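Thiamine monophosphate kinase (Aquifex aeolicus, PDB 1VQV) catalyses the ATP-dependent phosphorylation of thiamine monophosphate to thiamine diphosphate, the active form of vitamin B1. Local coordinates at residues B[152-157]-B[262-267]. Sequence-based numbering, arbitrary orientation.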
# COMPACT_ATOMS: atom_id res chain seq x y z
N PHE B 152 22.82 -19.69 8.84
CA PHE B 152 22.65 -20.13 7.45
C PHE B 152 22.08 -19.04 6.55
O PHE B 152 21.47 -18.08 7.03
CB PHE B 152 21.70 -21.32 7.34
CG PHE B 152 22.05 -22.48 8.22
CD1 PHE B 152 21.72 -22.47 9.58
CD2 PHE B 152 22.69 -23.59 7.69
CE1 PHE B 152 22.03 -23.56 10.40
CE2 PHE B 152 23.00 -24.68 8.50
CZ PHE B 152 22.67 -24.67 9.86
N VAL B 153 22.28 -19.22 5.25
CA VAL B 153 21.73 -18.35 4.22
C VAL B 153 21.30 -19.29 3.09
O VAL B 153 21.90 -20.34 2.88
CB VAL B 153 22.74 -17.30 3.63
CG1 VAL B 153 23.23 -16.38 4.72
CG2 VAL B 153 23.91 -18.00 2.93
N SER B 154 20.25 -18.93 2.37
CA SER B 154 19.80 -19.76 1.27
C SER B 154 20.47 -19.26 0.01
O SER B 154 20.98 -18.15 -0.00
CB SER B 154 18.28 -19.70 1.12
OG SER B 154 17.83 -18.37 0.97
N GLY B 155 20.47 -20.08 -1.03
CA GLY B 155 21.08 -19.68 -2.29
C GLY B 155 22.49 -19.15 -2.15
O GLY B 155 23.22 -19.52 -1.22
N THR B 156 22.87 -18.28 -3.08
CA THR B 156 24.20 -17.66 -3.11
C THR B 156 24.04 -16.15 -2.90
O THR B 156 22.92 -15.64 -2.90
CB THR B 156 24.91 -17.95 -4.47
OG1 THR B 156 24.13 -17.43 -5.56
CG2 THR B 156 25.07 -19.45 -4.67
N LEU B 157 25.14 -15.44 -2.72
CA LEU B 157 25.03 -14.01 -2.51
C LEU B 157 25.86 -13.22 -3.49
O LEU B 157 26.88 -13.71 -3.98
CB LEU B 157 25.46 -13.66 -1.09
CG LEU B 157 24.80 -14.48 0.02
CD1 LEU B 157 25.62 -14.31 1.28
CD2 LEU B 157 23.34 -14.06 0.24
N TYR B 262 17.38 -11.22 -1.95
CA TYR B 262 16.15 -11.99 -1.78
C TYR B 262 16.43 -13.40 -1.28
O TYR B 262 15.72 -14.35 -1.63
CB TYR B 262 15.37 -12.05 -3.09
CG TYR B 262 15.32 -10.74 -3.82
CD1 TYR B 262 16.11 -10.53 -4.95
CD2 TYR B 262 14.50 -9.70 -3.38
CE1 TYR B 262 16.09 -9.32 -5.63
CE2 TYR B 262 14.47 -8.48 -4.05
CZ TYR B 262 15.27 -8.30 -5.17
OH TYR B 262 15.27 -7.09 -5.83
N GLN B 263 17.47 -13.54 -0.46
CA GLN B 263 17.80 -14.82 0.14
C GLN B 263 17.55 -14.71 1.64
O GLN B 263 17.50 -13.62 2.19
CB GLN B 263 19.26 -15.20 -0.13
CG GLN B 263 19.57 -15.56 -1.58
CD GLN B 263 18.73 -16.73 -2.11
OE1 GLN B 263 17.79 -17.18 -1.46
NE2 GLN B 263 19.07 -17.21 -3.29
N LEU B 264 17.38 -15.85 2.29
CA LEU B 264 17.12 -15.88 3.72
C LEU B 264 18.36 -15.94 4.58
O LEU B 264 19.35 -16.56 4.21
CB LEU B 264 16.24 -17.07 4.05
CG LEU B 264 14.87 -17.08 3.41
CD1 LEU B 264 14.22 -18.42 3.61
CD2 LEU B 264 14.02 -15.96 4.02
N LEU B 265 18.31 -15.27 5.73
CA LEU B 265 19.40 -15.29 6.70
C LEU B 265 18.69 -15.71 7.98
O LEU B 265 17.93 -14.93 8.55
CB LEU B 265 20.01 -13.91 6.88
CG LEU B 265 21.05 -13.79 8.00
CD1 LEU B 265 22.20 -14.72 7.75
CD2 LEU B 265 21.53 -12.36 8.09
N PHE B 266 18.91 -16.95 8.40
CA PHE B 266 18.24 -17.50 9.58
C PHE B 266 19.21 -18.19 10.52
O PHE B 266 20.36 -18.38 10.18
CB PHE B 266 17.13 -18.47 9.14
CG PHE B 266 17.60 -19.60 8.22
CD1 PHE B 266 17.59 -20.93 8.66
CD2 PHE B 266 18.02 -19.35 6.91
CE1 PHE B 266 17.99 -21.98 7.80
CE2 PHE B 266 18.42 -20.39 6.06
CZ PHE B 266 18.41 -21.71 6.51
N THR B 267 18.74 -18.56 11.70
CA THR B 267 19.60 -19.26 12.65
C THR B 267 18.86 -20.35 13.39
O THR B 267 17.68 -20.23 13.70
CB THR B 267 20.19 -18.33 13.73
OG1 THR B 267 19.19 -18.04 14.71
CG2 THR B 267 20.70 -17.06 13.13
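Phe-152 and Phe-266 form a hydrogen-bonded antiparallel pair, joining strands 150-153 and 263-268 in the mixed sheet of the C-terminal half. Phe-152 N to Phe-266 O and Phe-266 N to Phe-152 O each measure 3.1 Å. Beyond them, Ser-154 N donates to Leu-264 O, so the pairing runs just past the end of strand 150-153.

Side-chain polar contacts take over there. With OG between its own backbone N and carbonyl carbon (chi1 55°), Ser-154 turns its hydroxyl to strand 263-268. OG accepts a nearly straight bond from Leu-264 N at 2.9 Å. It donates to Gln-263 OE1 at 2.7 Å, from above the carbonyl plane of the amide. OE1 also takes a weak hydrogen bond from Arg-191 NE. Gln-263 bends at chi2, and its amide lies alongside Ser-154 and Gly-155. An alanine in place of Gln-263 would probably leave the Ser-154 hydroxyl without its acceptor and open a gap beside Gly-155.

Apolar contacts occupy both faces of the sheet. On one, Phe-152 CB sits over the Phe-266 ring, 3.8 Å from its centroid, as a CH-pi contact. The ring planes are almost parallel but offset, with little overlap; the His-268 ring contacts both. On the other, Val-153 CG1 touches Leu-265 CD1 at 3.6 Å.

Leu-264 lies near Asp-207, a magnesium ligand. One serine hydroxyl, held by two bonds, thus ties the chain leaving strand 150-153 to a strand beside the metal site.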